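Local coordinates for ActII protein (Streptomyces coelicolor, PDB 2OPT) that binds actinorhodin and its biosynthetic precursor (S)-DNPA, and probably acts as a TetR-family transcriptional repressor on DNA, at residues A[73-78]-A[119-124]. Sequence-based numbering, arbitrary orientation. Where two conformers were deposited one is given.
Sequences GRWAEQ and NLLRSG
Trp75 sends its indole from the first turn of helix 75-92 to the last turn of helix 108-123: CG lies anti to the backbone N (chi1 -174°), and the pyrrole edge meets the carbonyl of Leu120. NE1 donates a bent hydrogen bond to Leu120 O (2.7 Å, 142° at the hydrogen), with the acceptor near the indole plane and the donor lifted above the carbonyl plane. From the opposite face of that plane Ser123 OG, set between the backbone N and the carbonyl carbon (chi1 81°), donates to the same oxygen at 2.6 Å. Two side-chain donors thus grip a carbonyl near the helix end, where its backbone bond from Gly124 N is weak. Gly124 CA rests on one face of the indole, 3.6 Å from the centroid of the five-membered ring in a CH-pi contact; a CB at this position would run into Trp75 NE1, so the contact depends on glycine. At the benzo end, CZ2 touches Leu121 CD2 at 3.9 Å. Leu120 turns its methyls to Gln78, CD1 lying 3.5 Å from Gln78 OE1 and CD2 against the backbone of Gln78; the amide itself is held by Glu71 N and Glu69 O. Replacing Trp75 by an alanine would probably cost Leu120 O its indole donor and open a gap beside Gly124 and Leu121. Ile209 and Leu213 of helix 197-219 and Leu126 also pack on the indole. The contact belongs to the all-helical C-terminal domain of the TetR family, here with an indole N-H and a serine hydroxyl converging on a last-turn carbonyl.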
ATOM      1  N   GLY A  73      10.913 -25.645  11.885  1.00 48.23           N
ATOM      2  CA  GLY A  73       9.915 -25.577  12.927  1.00 48.90           C
ATOM      3  C   GLY A  73       9.584 -24.225  13.497  1.00 47.90           C
ATOM      4  O   GLY A  73       8.677 -24.135  14.321  1.00 49.87           O
ATOM      5  N   ARG A  74      10.311 -23.169  13.092  1.00 46.37           N
ATOM      6  CA  ARG A  74       9.966 -21.804  13.513  1.00 44.81           C
ATOM      7  C   ARG A  74       9.575 -20.895  12.372  1.00 43.86           C
ATOM      8  O   ARG A  74       9.734 -19.676  12.497  1.00 42.65           O
ATOM      9  CB  ARG A  74      11.115 -21.097  14.256  1.00 44.87           C
ATOM     10  CG  ARG A  74      11.400 -21.632  15.633  1.00 47.40           C
ATOM     11  CD  ARG A  74      11.844 -20.560  16.624  1.00 46.38           C
ATOM     12  NE  ARG A  74      12.730 -19.536  16.070  1.00 48.54           N
ATOM     13  CZ  ARG A  74      12.453 -18.231  16.063  1.00 47.61           C
ATOM     14  NH1 ARG A  74      13.317 -17.397  15.544  1.00 48.08           N
ATOM     15  NH2 ARG A  74      11.324 -17.746  16.584  1.00 47.43           N
ATOM     16  N   TRP A  75       9.101 -21.450  11.265  1.00 40.75           N
ATOM     17  CA  TRP A  75       8.937 -20.628  10.050  1.00 39.56           C
ATOM     18  C   TRP A  75       8.081 -19.388  10.289  1.00 38.65           C
ATOM     19  O   TRP A  75       8.503 -18.267  10.022  1.00 39.37           O
ATOM     20  CB  TRP A  75       8.364 -21.463   8.913  1.00 39.46           C
ATOM     21  CG  TRP A  75       8.299 -20.759   7.582  1.00 39.32           C
ATOM     22  CD1 TRP A  75       9.315 -20.630   6.701  1.00 39.00           C
ATOM     23  CD2 TRP A  75       7.152 -20.113   6.972  1.00 38.98           C
ATOM     24  NE1 TRP A  75       8.895 -19.936   5.582  1.00 38.73           N
ATOM     25  CE2 TRP A  75       7.573 -19.604   5.724  1.00 37.62           C
ATOM     26  CE3 TRP A  75       5.826 -19.891   7.374  1.00 39.45           C
ATOM     27  CZ2 TRP A  75       6.706 -18.907   4.853  1.00 39.53           C
ATOM     28  CZ3 TRP A  75       4.979 -19.188   6.545  1.00 39.99           C
ATOM     29  CH2 TRP A  75       5.400 -18.734   5.261  1.00 39.20           C
ATOM     30  N   ALA A  76       6.891 -19.575  10.837  1.00 38.74           N
ATOM     31  CA  ALA A  76       5.900 -18.501  10.907  1.00 38.18           C
ATOM     32  C   ALA A  76       6.398 -17.328  11.759  1.00 37.58           C
ATOM     33  O   ALA A  76       6.202 -16.167  11.400  1.00 36.49           O
ATOM     34  CB  ALA A  76       4.605 -19.009  11.448  1.00 39.23           C
ATOM     35  N   GLU A  77       6.998 -17.633  12.908  1.00 35.79           N
ATOM     36  CA  GLU A  77       7.517 -16.613  13.766  0.50 35.75           C
ATOM     37  C   GLU A  77       8.756 -15.920  13.151  1.00 34.80           C
ATOM     38  O   GLU A  77       9.002 -14.779  13.424  1.00 35.84           O
ATOM     39  CB  GLU A  77       7.806 -17.211  15.142  0.50 36.46           C
ATOM     40  CG  GLU A  77       6.543 -17.698  15.857  0.50 38.28           C
ATOM     41  CD  GLU A  77       5.603 -16.544  16.296  0.50 40.14           C
ATOM     42  OE1 GLU A  77       6.061 -15.644  17.039  0.50 43.15           O
ATOM     43  OE2 GLU A  77       4.408 -16.549  15.917  0.50 39.59           O
ATOM     44  N   GLN A  78       9.534 -16.626  12.323  1.00 33.41           N
ATOM     45  CA  GLN A  78      10.689 -15.995  11.671  1.00 31.54           C
ATOM     46  C   GLN A  78      10.248 -14.980  10.601  1.00 30.34           C
ATOM     47  O   GLN A  78      10.889 -13.950  10.391  1.00 29.99           O
ATOM     48  CB  GLN A  78      11.602 -17.050  11.052  1.00 32.43           C
ATOM     49  CG  GLN A  78      12.474 -17.734  12.031  1.00 31.96           C
ATOM     50  CD  GLN A  78      13.594 -18.502  11.381  1.00 33.87           C
ATOM     51  OE1 GLN A  78      13.373 -19.373  10.538  1.00 34.73           O
ATOM     52  NE2 GLN A  78      14.799 -18.263  11.855  1.00 36.60           N
ATOM     53  N   ASN A 119      14.901 -17.121   0.435  1.00 29.65           N
ATOM     54  CA  ASN A 119      15.378 -18.337   1.046  1.00 31.00           C
ATOM     55  C   ASN A 119      14.421 -18.752   2.159  1.00 31.52           C
ATOM     56  O   ASN A 119      14.026 -19.930   2.232  1.00 32.76           O
ATOM     57  CB  ASN A 119      16.828 -18.200   1.557  1.00 31.07           C
ATOM     58  CG  ASN A 119      17.517 -19.541   1.714  1.00 34.13           C
ATOM     59  OD1 ASN A 119      17.453 -20.388   0.843  1.00 37.33           O
ATOM     60  ND2 ASN A 119      18.201 -19.721   2.816  1.00 38.75           N
ATOM     61  N   LEU A 120      14.042 -17.812   3.027  1.00 30.91           N
ATOM     62  CA  LEU A 120      13.184 -18.152   4.184  1.00 32.24           C
ATOM     63  C   LEU A 120      11.797 -18.623   3.738  1.00 33.51           C
ATOM     64  O   LEU A 120      11.257 -19.604   4.254  1.00 35.09           O
ATOM     65  CB  LEU A 120      12.993 -16.938   5.088  1.00 31.69           C
ATOM     66  CG  LEU A 120      12.256 -17.089   6.446  1.00 33.96           C
ATOM     67  CD1 LEU A 120      12.818 -18.220   7.300  1.00 31.88           C
ATOM     68  CD2 LEU A 120      12.247 -15.774   7.230  1.00 30.56           C
ATOM     69  N   LEU A 121      11.210 -17.886   2.812  1.00 33.08           N
ATOM     70  CA  LEU A 121       9.861 -18.204   2.301  1.00 34.24           C
ATOM     71  C   LEU A 121       9.787 -19.588   1.670  1.00 35.44           C
ATOM     72  O   LEU A 121       8.947 -20.404   2.039  1.00 36.95           O
ATOM     73  CB  LEU A 121       9.359 -17.117   1.351  1.00 32.66           C
ATOM     74  CG  LEU A 121       9.133 -15.731   1.997  1.00 35.32           C
ATOM     75  CD1 LEU A 121       8.955 -14.613   0.944  1.00 34.61           C
ATOM     76  CD2 LEU A 121       8.016 -15.680   3.057  1.00 36.26           C
ATOM     77  N   ARG A 122      10.691 -19.876   0.752  1.00 36.10           N
ATOM     78  CA  ARG A 122      10.804 -21.220   0.187  1.00 38.86           C
ATOM     79  C   ARG A 122      11.091 -22.339   1.181  1.00 40.03           C
ATOM     80  O   ARG A 122      10.625 -23.463   1.016  1.00 41.84           O
ATOM     81  CB  ARG A 122      11.847 -21.251  -0.931  1.00 40.27           C
ATOM     82  CG  ARG A 122      11.515 -20.298  -2.046  1.00 44.29           C
ATOM     83  CD  ARG A 122      11.562 -20.982  -3.365  1.00 51.16           C
ATOM     84  NE  ARG A 122      12.893 -20.873  -3.896  1.00 59.29           N
ATOM     85  CZ  ARG A 122      13.411 -21.601  -4.879  1.00 61.92           C
ATOM     86  NH1 ARG A 122      12.691 -22.541  -5.503  1.00 63.98           N
ATOM     87  NH2 ARG A 122      14.680 -21.370  -5.220  1.00 62.53           N
ATOM     88  N   SER A 123      11.888 -22.061   2.194  1.00 39.83           N
ATOM     89  CA  SER A 123      12.172 -23.046   3.222  1.00 40.57           C
ATOM     90  C   SER A 123      10.890 -23.508   3.910  1.00 41.43           C
ATOM     91  O   SER A 123      10.861 -24.571   4.479  1.00 43.07           O
ATOM     92  CB  SER A 123      13.142 -22.488   4.238  1.00 39.77           C
ATOM     93  OG  SER A 123      12.429 -21.687   5.151  1.00 39.71           O
ATOM     94  N   GLY A 124       9.828 -22.709   3.840  1.00 40.46           N
ATOM     95  CA  GLY A 124       8.550 -23.092   4.404  1.00 39.57           C
ATOM     96  C   GLY A 124       7.656 -23.881   3.472  1.00 40.54           C
ATOM     97  O   GLY A 124       6.472 -24.076   3.760  1.00 40.65           O
TER